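Local coordinates for pesticidial crystal protein CRY2AA (Bacillus thuringiensis serovar kurstaki, PDB 1I5P), which binds to midgut epithelial cells of dipteran and lepidopteran larvae and promotes their colloid-osmotic lysis, at residues E96-L101 / E243-M248; V549-S555 / V568-T574; N303-I307 / A477-M483; L335-R339 / L350-L356; F187-I192 / Y208-L212. The contacts are given in a common frame with arbitrary orientation. Residue numbers count along the deposited sequence, not the author numbering.

Contact 1. Residues E96-L101 / E243-M248; sequences ETEQFL and EFRTYM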
# COMPACT_ATOMS: atom_id res chain seq x y z
N GLU A 96 -12.40 -17.92 -2.33
CA GLU A 96 -11.24 -17.80 -1.46
C GLU A 96 -11.54 -16.77 -0.37
O GLU A 96 -10.97 -16.83 0.71
CB GLU A 96 -9.99 -17.40 -2.25
CG GLU A 96 -9.55 -18.46 -3.24
CD GLU A 96 -8.06 -18.43 -3.52
OE1 GLU A 96 -7.28 -18.71 -2.59
OE2 GLU A 96 -7.67 -18.11 -4.67
N THR A 97 -12.42 -15.82 -0.67
CA THR A 97 -12.80 -14.82 0.31
C THR A 97 -13.66 -15.51 1.37
O THR A 97 -13.54 -15.23 2.56
CB THR A 97 -13.61 -13.68 -0.34
OG1 THR A 97 -12.82 -13.04 -1.34
CG2 THR A 97 -14.02 -12.65 0.71
N GLU A 98 -14.51 -16.43 0.92
CA GLU A 98 -15.37 -17.18 1.83
C GLU A 98 -14.49 -17.99 2.77
O GLU A 98 -14.75 -18.06 3.97
CB GLU A 98 -16.29 -18.13 1.06
CG GLU A 98 -17.51 -17.47 0.45
CD GLU A 98 -18.50 -18.45 -0.17
OE1 GLU A 98 -19.67 -18.07 -0.36
OE2 GLU A 98 -18.11 -19.61 -0.47
N GLN A 99 -13.45 -18.61 2.21
CA GLN A 99 -12.56 -19.41 3.03
C GLN A 99 -11.76 -18.55 4.00
O GLN A 99 -11.58 -18.91 5.16
CB GLN A 99 -11.61 -20.21 2.13
CG GLN A 99 -10.74 -21.23 2.89
CD GLN A 99 -10.20 -22.31 1.98
OE1 GLN A 99 -10.50 -22.34 0.78
NE2 GLN A 99 -9.41 -23.22 2.54
N PHE A 100 -11.31 -17.39 3.53
CA PHE A 100 -10.53 -16.48 4.36
C PHE A 100 -11.34 -15.92 5.54
O PHE A 100 -10.86 -15.91 6.67
CB PHE A 100 -10.00 -15.30 3.54
CG PHE A 100 -9.16 -14.33 4.34
CD1 PHE A 100 -7.88 -14.68 4.75
CD2 PHE A 100 -9.66 -13.08 4.70
CE1 PHE A 100 -7.10 -13.81 5.51
CE2 PHE A 100 -8.89 -12.20 5.47
CZ PHE A 100 -7.61 -12.56 5.87
N LEU A 101 -12.55 -15.47 5.27
CA LEU A 101 -13.39 -14.89 6.31
C LEU A 101 -14.20 -15.92 7.10
O LEU A 101 -14.74 -15.61 8.17
CB LEU A 101 -14.35 -13.87 5.70
CG LEU A 101 -13.71 -12.68 4.99
CD1 LEU A 101 -14.81 -11.83 4.35
CD2 LEU A 101 -12.89 -11.86 5.97
N GLU A 243 -3.37 -9.62 8.54
CA GLU A 243 -3.77 -10.35 7.35
C GLU A 243 -5.16 -9.93 6.88
O GLU A 243 -5.44 -9.90 5.68
CB GLU A 243 -3.76 -11.86 7.60
CG GLU A 243 -2.40 -12.44 7.91
CD GLU A 243 -2.19 -13.80 7.26
OE1 GLU A 243 -3.14 -14.61 7.26
OE2 GLU A 243 -1.08 -14.05 6.76
N PHE A 244 -6.03 -9.62 7.83
CA PHE A 244 -7.37 -9.18 7.47
C PHE A 244 -7.22 -7.91 6.65
O PHE A 244 -7.88 -7.73 5.63
CB PHE A 244 -8.20 -8.89 8.72
CG PHE A 244 -9.58 -8.36 8.42
CD1 PHE A 244 -10.58 -9.21 7.98
CD2 PHE A 244 -9.86 -7.00 8.56
CE1 PHE A 244 -11.86 -8.73 7.69
CE2 PHE A 244 -11.13 -6.50 8.27
CZ PHE A 244 -12.13 -7.37 7.83
N ARG A 245 -6.34 -7.02 7.11
CA ARG A 245 -6.10 -5.75 6.42
C ARG A 245 -5.45 -5.99 5.06
O ARG A 245 -5.87 -5.42 4.05
CB ARG A 245 -5.19 -4.84 7.25
CG ARG A 245 -4.75 -3.57 6.53
CD ARG A 245 -3.90 -2.68 7.42
NE ARG A 245 -3.41 -1.50 6.70
CZ ARG A 245 -2.51 -1.54 5.73
NH1 ARG A 245 -1.98 -2.69 5.34
NH2 ARG A 245 -2.15 -0.41 5.13
N THR A 246 -4.42 -6.83 5.04
CA THR A 246 -3.72 -7.14 3.81
C THR A 246 -4.68 -7.69 2.77
O THR A 246 -4.69 -7.25 1.62
CB THR A 246 -2.60 -8.16 4.05
OG1 THR A 246 -1.54 -7.53 4.78
CG2 THR A 246 -2.06 -8.70 2.74
N TYR A 247 -5.49 -8.66 3.18
CA TYR A 247 -6.45 -9.28 2.28
C TYR A 247 -7.35 -8.22 1.64
O TYR A 247 -7.51 -8.20 0.42
CB TYR A 247 -7.31 -10.31 3.03
CG TYR A 247 -8.10 -11.19 2.10
CD1 TYR A 247 -7.62 -12.45 1.72
CD2 TYR A 247 -9.28 -10.74 1.52
CE1 TYR A 247 -8.31 -13.24 0.79
CE2 TYR A 247 -9.98 -11.51 0.59
CZ TYR A 247 -9.49 -12.75 0.23
OH TYR A 247 -10.16 -13.49 -0.72
N MET A 248 -7.92 -7.35 2.46
CA MET A 248 -8.81 -6.30 1.95
C MET A 248 -8.07 -5.20 1.18
O MET A 248 -8.62 -4.63 0.23
CB MET A 248 -9.60 -5.68 3.11
CG MET A 248 -10.65 -6.62 3.71
SD MET A 248 -11.89 -7.16 2.50
CE MET A 248 -12.39 -8.77 3.18
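Begin at Glu-243, whose backbone O lies 3.4 Å from CZ of Phe-100; its carboxylate is engaged outside the pair, with OE2 hydrogen-bonded to His-46. One residue on, Phe-244 meets two successive residues of the neighbouring helix, Phe-100 and Leu-101. Its CA sits at the edge of the Phe-100 ring, 3.7 Å from CZ, while CD2 of Leu-101 reaches the edge of the Phe-244 ring, 3.7 Å from CE1. The next turn brings the main event, Tyr-247. Its ring and that of Phe-100 form an offset stack, centroids 4.2 Å apart and planes only 10° from parallel, and CB of Tyr-247 lies over the Phe-100 face, 3.5 Å from CE2. The phenol end carries on to the far helix, where OH comes 2.8 Å from OG1 of Thr-97, a hydroxyl that is also hydrogen-bonded to the carbonyl of Ile-93 in its own helix. Met-248 finishes the row, with CE 4.1 Å from CD1 of Leu-101. The large side chains hold the segment axes 11.8 Å apart, running antiparallel at 166°. This is packing between helices 88-101 and 238-259 within the α-helical bundle of the N-terminal domain, the pore-forming domain of three-domain Cry toxins.

Contact 2. Residues V549-S555 / V568-T574; sequences VSSIGNS and VSNVNTT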
# COMPACT_ATOMS: atom_id res chain seq x y z
N VAL A 549 -5.00 17.22 -0.26
CA VAL A 549 -5.08 17.50 1.17
C VAL A 549 -6.50 17.50 1.69
O VAL A 549 -7.47 17.55 0.92
CB VAL A 549 -4.48 18.90 1.49
CG1 VAL A 549 -3.18 19.11 0.72
CG2 VAL A 549 -5.49 19.99 1.14
N SER A 550 -6.61 17.45 3.01
CA SER A 550 -7.90 17.48 3.67
C SER A 550 -7.78 18.53 4.77
O SER A 550 -6.82 18.52 5.54
CB SER A 550 -8.25 16.13 4.29
OG SER A 550 -9.50 16.19 4.96
N SER A 551 -8.75 19.43 4.84
CA SER A 551 -8.72 20.48 5.84
C SER A 551 -10.14 20.81 6.29
O SER A 551 -10.85 21.58 5.65
CB SER A 551 -8.05 21.74 5.26
OG SER A 551 -7.93 22.76 6.23
N ILE A 552 -10.56 20.19 7.39
CA ILE A 552 -11.89 20.44 7.92
C ILE A 552 -11.78 21.71 8.75
O ILE A 552 -11.86 21.68 9.98
CB ILE A 552 -12.38 19.27 8.79
CG1 ILE A 552 -12.05 17.94 8.12
CG2 ILE A 552 -13.88 19.40 9.02
CD1 ILE A 552 -12.60 17.81 6.71
N GLY A 553 -11.59 22.81 8.04
CA GLY A 553 -11.43 24.11 8.65
C GLY A 553 -10.52 24.87 7.71
O GLY A 553 -10.14 24.33 6.67
N ASN A 554 -10.17 26.10 8.05
CA ASN A 554 -9.30 26.88 7.18
C ASN A 554 -7.83 26.67 7.48
O ASN A 554 -7.42 26.50 8.63
CB ASN A 554 -9.62 28.37 7.29
CG ASN A 554 -10.87 28.75 6.54
OD1 ASN A 554 -11.06 28.37 5.39
ND2 ASN A 554 -11.74 29.51 7.20
N SER A 555 -7.04 26.70 6.42
CA SER A 555 -5.60 26.52 6.52
C SER A 555 -4.94 27.26 5.36
O SER A 555 -5.59 27.60 4.37
CB SER A 555 -5.25 25.03 6.47
OG SER A 555 -5.83 24.40 5.34
N VAL A 568 -1.40 29.39 -1.03
CA VAL A 568 -2.80 29.07 -1.28
C VAL A 568 -3.54 29.27 0.04
O VAL A 568 -3.37 28.50 0.98
CB VAL A 568 -2.99 27.62 -1.75
CG1 VAL A 568 -4.45 27.36 -2.05
CG2 VAL A 568 -2.14 27.36 -2.98
N SER A 569 -4.36 30.32 0.08
CA SER A 569 -5.11 30.65 1.29
C SER A 569 -6.53 30.11 1.28
O SER A 569 -7.07 29.75 0.24
CB SER A 569 -5.17 32.17 1.46
OG SER A 569 -3.86 32.72 1.47
N ASN A 570 -7.12 30.06 2.47
CA ASN A 570 -8.49 29.59 2.63
C ASN A 570 -8.67 28.17 2.12
O ASN A 570 -9.68 27.86 1.49
CB ASN A 570 -9.45 30.54 1.92
CG ASN A 570 -9.32 31.97 2.41
OD1 ASN A 570 -9.36 32.23 3.61
ND2 ASN A 570 -9.18 32.91 1.47
N VAL A 571 -7.69 27.32 2.38
CA VAL A 571 -7.79 25.94 1.96
C VAL A 571 -8.75 25.29 2.94
O VAL A 571 -8.48 25.22 4.13
CB VAL A 571 -6.42 25.23 2.02
CG1 VAL A 571 -6.59 23.74 1.71
CG2 VAL A 571 -5.46 25.87 1.02
N ASN A 572 -9.88 24.82 2.43
CA ASN A 572 -10.88 24.19 3.28
C ASN A 572 -11.62 23.15 2.47
O ASN A 572 -12.26 23.48 1.47
CB ASN A 572 -11.87 25.23 3.79
CG ASN A 572 -12.66 24.75 4.98
OD1 ASN A 572 -13.13 23.61 5.01
ND2 ASN A 572 -12.83 25.62 5.98
N THR A 573 -11.55 21.90 2.91
CA THR A 573 -12.20 20.81 2.18
C THR A 573 -13.43 20.29 2.92
O THR A 573 -13.86 19.16 2.68
CB THR A 573 -11.23 19.64 1.96
OG1 THR A 573 -10.89 19.06 3.23
CG2 THR A 573 -9.96 20.13 1.28
N THR A 574 -13.98 21.11 3.81
CA THR A 574 -15.17 20.72 4.57
C THR A 574 -16.29 20.30 3.63
O THR A 574 -16.85 19.21 3.77
CB THR A 574 -15.67 21.88 5.45
OG1 THR A 574 -14.66 22.24 6.40
CG2 THR A 574 -16.93 21.46 6.19
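Two chain segments meet here at one end of the C-terminal jelly-roll β-sandwich, where strands 541-550 and 564-571 run out into loops, and the serine, threonine and asparagine rotamers do much of the joining. Thr-573, with chi1 in p, offers OG1 to the backbone N of Ser-551 at 2.7 Å, and Thr-573 N returns a bond to Ser-551 O at 2.8 Å; the same OG1 also bonds to the carbonyl of Arg-586. Ser-551, in t, reaches forward with its OG to Gly-553 O, 2.7 Å away. Ser-555 is in p, which brings its OG within 2.8 Å of Ser-551 OG and 3.0 Å of Val-571 O, while its carbonyl O accepts from Val-571 N at 2.9 Å. Beneath this polar mesh, CG2 of Val-549 meets CG1 of Val-571 at 3.9 Å. Asn-572, in t, uses its amide at both ends: ND2 gives a weak bond to Asn-554 OD1 at 3.3 Å, and OD1 accepts from Thr-574 N at 2.9 Å, an Asx turn, and also, very short, from Thr-574 OG1 at 2.5 Å.

Contact 3. Residues N303-I307 / A477-M483; sequences NSNYI and ANENGTM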
# COMPACT_ATOMS: atom_id res chain seq x y z
N ASN A 303 10.19 5.97 11.31
CA ASN A 303 11.34 6.11 10.43
C ASN A 303 11.06 5.58 9.03
O ASN A 303 11.97 5.09 8.36
CB ASN A 303 12.56 5.38 11.02
CG ASN A 303 13.13 6.07 12.25
OD1 ASN A 303 12.87 7.25 12.49
ND2 ASN A 303 13.94 5.34 13.02
N SER A 304 9.81 5.67 8.58
CA SER A 304 9.45 5.19 7.25
C SER A 304 10.10 6.01 6.15
O SER A 304 10.21 5.55 5.01
CB SER A 304 7.93 5.23 7.05
OG SER A 304 7.31 4.04 7.50
N ASN A 305 10.52 7.22 6.48
CA ASN A 305 11.15 8.09 5.49
C ASN A 305 12.64 7.83 5.35
O ASN A 305 13.31 8.41 4.49
CB ASN A 305 10.89 9.56 5.84
CG ASN A 305 11.43 9.94 7.20
OD1 ASN A 305 11.29 9.21 8.17
ND2 ASN A 305 12.05 11.12 7.28
N TYR A 306 13.17 6.95 6.19
CA TYR A 306 14.59 6.61 6.13
C TYR A 306 14.80 5.34 5.32
O TYR A 306 13.85 4.63 4.99
CB TYR A 306 15.15 6.41 7.55
CG TYR A 306 15.40 7.72 8.27
CD1 TYR A 306 14.38 8.36 8.96
CD2 TYR A 306 16.65 8.34 8.21
CE1 TYR A 306 14.58 9.60 9.56
CE2 TYR A 306 16.86 9.58 8.80
CZ TYR A 306 15.83 10.20 9.48
OH TYR A 306 16.06 11.43 10.05
N ILE A 307 16.06 5.06 4.98
CA ILE A 307 16.40 3.88 4.20
C ILE A 307 16.84 2.74 5.11
O ILE A 307 17.91 2.80 5.74
CB ILE A 307 17.49 4.20 3.16
CG1 ILE A 307 16.94 5.24 2.17
CG2 ILE A 307 17.94 2.94 2.45
CD1 ILE A 307 17.92 5.68 1.11
N ALA A 477 20.22 7.91 -0.72
CA ALA A 477 19.95 8.40 0.62
C ALA A 477 20.48 9.82 0.65
O ALA A 477 21.56 10.10 0.13
CB ALA A 477 20.67 7.56 1.65
N ASN A 478 19.70 10.71 1.26
CA ASN A 478 20.12 12.09 1.38
C ASN A 478 21.21 12.08 2.45
O ASN A 478 21.45 11.07 3.11
CB ASN A 478 18.95 12.95 1.85
CG ASN A 478 19.06 14.38 1.38
OD1 ASN A 478 20.16 14.91 1.23
ND2 ASN A 478 17.91 15.01 1.16
N GLU A 479 21.88 13.21 2.64
CA GLU A 479 22.93 13.28 3.65
C GLU A 479 22.41 12.94 5.06
O GLU A 479 23.18 12.46 5.90
CB GLU A 479 23.58 14.67 3.63
CG GLU A 479 22.60 15.83 3.77
CD GLU A 479 23.27 17.18 3.54
OE1 GLU A 479 22.56 18.21 3.55
OE2 GLU A 479 24.50 17.21 3.35
N ASN A 480 21.12 13.16 5.31
CA ASN A 480 20.56 12.87 6.63
C ASN A 480 20.01 11.44 6.75
O ASN A 480 19.47 11.06 7.79
CB ASN A 480 19.49 13.91 6.99
CG ASN A 480 18.16 13.66 6.31
OD1 ASN A 480 18.08 13.00 5.26
ND2 ASN A 480 17.09 14.19 6.90
N GLY A 481 20.16 10.66 5.68
CA GLY A 481 19.71 9.28 5.69
C GLY A 481 18.35 9.01 5.06
O GLY A 481 17.97 7.85 4.87
N THR A 482 17.62 10.06 4.71
CA THR A 482 16.29 9.87 4.12
C THR A 482 16.29 9.69 2.61
O THR A 482 17.31 9.88 1.94
CB THR A 482 15.35 11.04 4.47
OG1 THR A 482 15.87 12.25 3.91
CG2 THR A 482 15.24 11.18 5.99
N MET A 483 15.12 9.33 2.10
CA MET A 483 14.92 9.09 0.68
C MET A 483 14.93 10.31 -0.22
O MET A 483 14.32 11.33 0.09
CB MET A 483 13.57 8.40 0.45
CG MET A 483 13.40 7.02 1.03
SD MET A 483 11.69 6.50 0.80
CE MET A 483 11.67 5.02 1.81
O HOH W 1 18.57 12.03 10.29
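A single backbone bridge between two turn-bearing loops links the entry to strand 308-321 of the middle domain with the hairpin formed by strands 474-477 and 483-486. Each loop holds a type I β turn, Asn-303 to Tyr-306 and Asn-478 to Gly-481. At the bridge, Tyr-306 and Thr-482 bring their CA atoms to 4.2 Å; Met-483 N donates to Asn-305 O at 3.1 Å, and Ile-307 N makes a weak bond to Gly-481 O at 3.4 Å. The Tyr-306 ring lies over the hairpin turn, with CG2 of Thr-482 against its face in a CH-π contact, 3.7 Å from the centroid. That threonine is held by the Asx turn of Asn-480, whose OD1 accepts from Thr-482 N at 3.0 Å and Thr-482 OG1 at 2.7 Å. A water joins Tyr-306 OH, at 2.6 Å, to Asn-480 O, at 2.8 Å. Apart from the ring, CD1 of Ile-307 touches CB of Ala-477 at 3.4 Å. Backbone bonding, aromatic cover and apolar contact combine, consistent with a join set by the shapes of both turns as well as by side-chain packing.

Contact 4. Residues L335-R339 / L350-L356; sequences LNSAR and LIGATNL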
# COMPACT_ATOMS: atom_id res chain seq x y z
N LEU A 335 14.43 -14.33 20.63
CA LEU A 335 14.91 -12.99 20.31
C LEU A 335 14.31 -12.17 21.43
O LEU A 335 13.10 -11.93 21.47
CB LEU A 335 14.38 -12.50 18.96
CG LEU A 335 14.73 -11.04 18.63
CD1 LEU A 335 16.24 -10.87 18.56
CD2 LEU A 335 14.08 -10.63 17.32
N ASN A 336 15.17 -11.76 22.36
CA ASN A 336 14.74 -11.02 23.53
C ASN A 336 14.68 -9.51 23.39
O ASN A 336 13.95 -8.84 24.12
CB ASN A 336 15.66 -11.38 24.70
CG ASN A 336 15.52 -12.84 25.13
OD1 ASN A 336 15.53 -13.75 24.30
ND2 ASN A 336 15.41 -13.06 26.43
N SER A 337 15.44 -8.98 22.43
CA SER A 337 15.49 -7.55 22.21
C SER A 337 15.86 -7.25 20.77
O SER A 337 16.60 -8.01 20.14
CB SER A 337 16.52 -6.92 23.15
OG SER A 337 16.58 -5.51 22.98
N ALA A 338 15.37 -6.14 20.25
CA ALA A 338 15.66 -5.78 18.88
C ALA A 338 15.53 -4.29 18.62
O ALA A 338 14.82 -3.58 19.33
CB ALA A 338 14.74 -6.55 17.94
N ARG A 339 16.23 -3.83 17.59
CA ARG A 339 16.17 -2.44 17.19
C ARG A 339 16.51 -2.41 15.71
O ARG A 339 17.45 -3.07 15.27
CB ARG A 339 17.17 -1.60 18.00
CG ARG A 339 17.16 -0.11 17.65
CD ARG A 339 17.77 0.72 18.79
NE ARG A 339 19.09 0.22 19.18
CZ ARG A 339 19.70 0.54 20.32
NH1 ARG A 339 19.11 1.35 21.19
NH2 ARG A 339 20.90 0.04 20.59
N LEU A 350 13.76 0.60 20.90
CA LEU A 350 14.07 -0.78 21.20
C LEU A 350 12.78 -1.57 21.27
O LEU A 350 11.72 -1.03 21.57
CB LEU A 350 14.80 -0.89 22.54
CG LEU A 350 16.30 -0.62 22.51
CD1 LEU A 350 16.78 -0.22 23.90
CD2 LEU A 350 17.03 -1.86 22.02
N ILE A 351 12.87 -2.86 20.95
CA ILE A 351 11.70 -3.72 21.00
C ILE A 351 12.08 -4.85 21.94
O ILE A 351 13.14 -5.47 21.78
CB ILE A 351 11.38 -4.30 19.62
CG1 ILE A 351 11.22 -3.15 18.62
CG2 ILE A 351 10.09 -5.12 19.69
CD1 ILE A 351 11.57 -3.53 17.20
N GLY A 352 11.24 -5.11 22.94
CA GLY A 352 11.55 -6.16 23.89
C GLY A 352 12.34 -5.60 25.05
O GLY A 352 12.10 -4.47 25.49
N ALA A 353 13.28 -6.38 25.56
CA ALA A 353 14.10 -5.96 26.69
C ALA A 353 14.97 -4.76 26.37
O ALA A 353 15.56 -4.66 25.28
CB ALA A 353 14.98 -7.12 27.15
N THR A 354 15.05 -3.83 27.32
CA THR A 354 15.85 -2.63 27.17
C THR A 354 17.10 -2.71 28.04
O THR A 354 17.87 -1.75 28.11
CB THR A 354 15.07 -1.37 27.57
OG1 THR A 354 14.63 -1.49 28.93
CG2 THR A 354 13.86 -1.18 26.66
N ASN A 355 17.30 -3.84 28.70
CA ASN A 355 18.48 -3.98 29.55
C ASN A 355 19.38 -5.12 29.10
O ASN A 355 20.07 -5.72 29.91
CB ASN A 355 18.06 -4.22 31.01
CG ASN A 355 17.43 -5.59 31.22
OD1 ASN A 355 17.42 -6.11 32.34
ND2 ASN A 355 16.89 -6.17 30.16
N LEU A 356 19.38 -5.41 27.81
CA LEU A 356 20.22 -6.48 27.29
C LEU A 356 21.07 -6.01 26.13
O LEU A 356 20.62 -5.22 25.30
CB LEU A 356 19.36 -7.65 26.82
CG LEU A 356 18.47 -8.41 27.80
CD1 LEU A 356 17.58 -9.37 27.01
CD2 LEU A 356 19.32 -9.17 28.80
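Backbone hydrogen bonds dominate this antiparallel hairpin pairing, in which the short strand 351-352 lines up beside the long strand 329-342 of the β-prism middle domain. Ala-338 and Ile-351 form a hydrogen-bonded pair, with Ala-338 N to Ile-351 O at 2.8 Å and Ile-351 N to Ala-338 O at 2.6 Å; beyond the non-hydrogen-bonded pair Ser-337 and Gly-352, Ala-353 N donates to Asn-336 O at 2.9 Å. One side chain joins in: OG of Ser-337 gives a 2.7 Å bond to Ala-353 O, and the same hydroxyl is also hydrogen-bonded to His-358. Among the apolar contacts, CB of Ala-338 lies 4.4 Å from CB of Ile-351 on the face that meets Ala-462, while CB of Asn-336 touches CD1 of Leu-356 at 3.6 Å. Leu-350 lays CD2 over a face of the Arg-339 guanidinium, and its CG is 3.7 Å from NH1. Gly-352 fits for steric reasons, since a CB there would clash with Asn-336 O. The chemistry implies that main-chain bonding sets the register, and the Ser-337 hydroxyl adds a bond where strand gives way to loop.

Contact 5. Residues F187-I192 / Y208-L212; sequences FIRDVI and YRDYL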
# COMPACT_ATOMS: atom_id res chain seq x y z
N PHE A 187 -14.87 2.09 -17.41
CA PHE A 187 -15.78 2.33 -18.52
C PHE A 187 -16.04 3.82 -18.67
O PHE A 187 -15.93 4.39 -19.76
CB PHE A 187 -17.11 1.59 -18.26
CG PHE A 187 -18.28 2.13 -19.03
CD1 PHE A 187 -18.41 1.89 -20.39
CD2 PHE A 187 -19.26 2.90 -18.39
CE1 PHE A 187 -19.49 2.40 -21.12
CE2 PHE A 187 -20.35 3.41 -19.11
CZ PHE A 187 -20.46 3.16 -20.47
N ILE A 188 -16.38 4.46 -17.56
CA ILE A 188 -16.64 5.90 -17.55
C ILE A 188 -15.41 6.68 -18.02
O ILE A 188 -15.53 7.59 -18.84
CB ILE A 188 -17.05 6.35 -16.13
CG1 ILE A 188 -18.41 5.72 -15.78
CG2 ILE A 188 -17.11 7.88 -16.05
CD1 ILE A 188 -18.81 5.86 -14.31
N ARG A 189 -14.25 6.32 -17.50
CA ARG A 189 -13.01 6.99 -17.89
C ARG A 189 -12.76 6.80 -19.39
O ARG A 189 -12.29 7.71 -20.06
CB ARG A 189 -11.83 6.42 -17.10
CG ARG A 189 -10.52 7.20 -17.27
CD ARG A 189 -9.38 6.49 -16.56
NE ARG A 189 -8.16 7.30 -16.47
CZ ARG A 189 -7.06 7.06 -17.18
NH1 ARG A 189 -7.02 6.05 -18.04
NH2 ARG A 189 -5.99 7.82 -17.01
N ASP A 190 -13.09 5.61 -19.90
CA ASP A 190 -12.89 5.33 -21.32
C ASP A 190 -13.73 6.28 -22.18
O ASP A 190 -13.24 6.83 -23.17
CB ASP A 190 -13.27 3.88 -21.65
CG ASP A 190 -12.18 2.89 -21.26
OD1 ASP A 190 -11.08 3.32 -20.85
OD2 ASP A 190 -12.42 1.67 -21.39
N VAL A 191 -14.99 6.47 -21.81
CA VAL A 191 -15.87 7.36 -22.56
C VAL A 191 -15.26 8.75 -22.63
O VAL A 191 -15.26 9.39 -23.68
CB VAL A 191 -17.26 7.45 -21.90
CG1 VAL A 191 -18.10 8.53 -22.59
CG2 VAL A 191 -17.97 6.11 -21.97
N ILE A 192 -14.75 9.21 -21.49
CA ILE A 192 -14.14 10.54 -21.40
C ILE A 192 -12.90 10.71 -22.28
O ILE A 192 -12.83 11.63 -23.10
CB ILE A 192 -13.73 10.85 -19.94
CG1 ILE A 192 -14.99 10.88 -19.05
CG2 ILE A 192 -12.97 12.17 -19.87
CD1 ILE A 192 -14.69 10.99 -17.57
N TYR A 208 -20.41 12.53 -18.28
CA TYR A 208 -19.50 11.47 -17.85
C TYR A 208 -18.36 11.94 -16.97
O TYR A 208 -17.81 11.16 -16.20
CB TYR A 208 -18.98 10.68 -19.05
CG TYR A 208 -19.91 9.53 -19.40
CD1 TYR A 208 -21.17 9.78 -19.92
CD2 TYR A 208 -19.57 8.21 -19.08
CE1 TYR A 208 -22.09 8.76 -20.11
CE2 TYR A 208 -20.49 7.18 -19.27
CZ TYR A 208 -21.74 7.46 -19.78
OH TYR A 208 -22.66 6.45 -19.92
N ARG A 209 -17.99 13.21 -17.07
CA ARG A 209 -16.93 13.71 -16.20
C ARG A 209 -17.51 13.69 -14.78
O ARG A 209 -16.81 13.32 -13.83
CB ARG A 209 -16.54 15.15 -16.57
CG ARG A 209 -15.81 15.32 -17.91
CD ARG A 209 -15.43 16.79 -18.09
NE ARG A 209 -14.81 17.10 -19.38
CZ ARG A 209 -13.54 16.88 -19.69
NH1 ARG A 209 -12.71 16.34 -18.81
NH2 ARG A 209 -13.09 17.24 -20.89
N ASP A 210 -18.78 14.07 -14.64
CA ASP A 210 -19.42 14.07 -13.33
C ASP A 210 -19.61 12.64 -12.84
O ASP A 210 -19.52 12.36 -11.65
CB ASP A 210 -20.79 14.77 -13.37
CG ASP A 210 -20.67 16.27 -13.52
OD1 ASP A 210 -19.59 16.83 -13.21
OD2 ASP A 210 -21.67 16.91 -13.93
N TYR A 211 -19.88 11.73 -13.78
CA TYR A 211 -20.04 10.33 -13.43
C TYR A 211 -18.77 9.79 -12.77
O TYR A 211 -18.83 9.15 -11.72
CB TYR A 211 -20.35 9.50 -14.69
CG TYR A 211 -21.80 9.50 -15.13
CD1 TYR A 211 -22.19 8.81 -16.28
CD2 TYR A 211 -22.78 10.16 -14.39
CE1 TYR A 211 -23.53 8.77 -16.68
CE2 TYR A 211 -24.12 10.12 -14.79
CZ TYR A 211 -24.48 9.43 -15.93
OH TYR A 211 -25.80 9.36 -16.31
N LEU A 212 -17.62 10.05 -13.39
CA LEU A 212 -16.36 9.56 -12.85
C LEU A 212 -16.18 10.04 -11.41
O LEU A 212 -15.82 9.26 -10.53
CB LEU A 212 -15.18 10.05 -13.70
CG LEU A 212 -13.82 9.46 -13.31
CD1 LEU A 212 -13.87 7.94 -13.42
CD2 LEU A 212 -12.72 10.03 -14.20
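Tyr-208 pushes its ring into the neighbouring helix, a knob settled in a hole made by Phe-187, Ile-188, Val-191 and Ile-192. This knobs-into-holes packing joins helices 170-193 and 202-232 of the N-terminal helical bundle; the axes of segments 187-192 and 208-212 cross at -149°, 9.0 Å apart at closest approach. CG1 of Val-191 covers one face of the tyrosine in a CH-π contact, 4.1 Å from the ring centroid, and Phe-187 CE2 comes to its edge, 3.8 Å from Tyr-208 CE2. Phe-187 in turn meets Phe-127 edge-to-face, which extends the aromatic cluster to helix 107-135. Where the backbones come nearest, Ile-188 and Leu-212 have CA atoms 6.0 Å apart, and CG2 of Ile-188 lies 3.7 Å from CB of Leu-212 and 3.9 Å from CB of Tyr-211. Both arginines find polar partners outside the pair: Arg-189 at the carbonyl of Phe-262, Arg-209 at that of Leu-632, near the chain's C-terminus. A turn further along, Ile-192 closes the row, its CD1 3.4 Å from Tyr-208 O and 4.0 Å from CB of Leu-212.

Contacts 1 and 5 share the N-terminal helical bundle, their centres 31 Å apart, and hold two different helix pairs. Contact 5 is a tight, buried, mainly apolar meeting without hydrogen bonds between its segments; contact 1, only partly buried, spaces its helices more widely and fills the gap with stacked rings and a hydroxyl pair. The other three are β or loop joins; main-chain hydrogen bonds lead in contacts 3 and 4, both largely buried and about 8 Å apart between nearest atoms. Contact 4 pairs neighbouring strands of the middle domain, while contact 3 ties that domain's chain to a hairpin distant in sequence. Contact 2, partly buried at one end of the C-terminal sandwich, has the richest side-chain polar network.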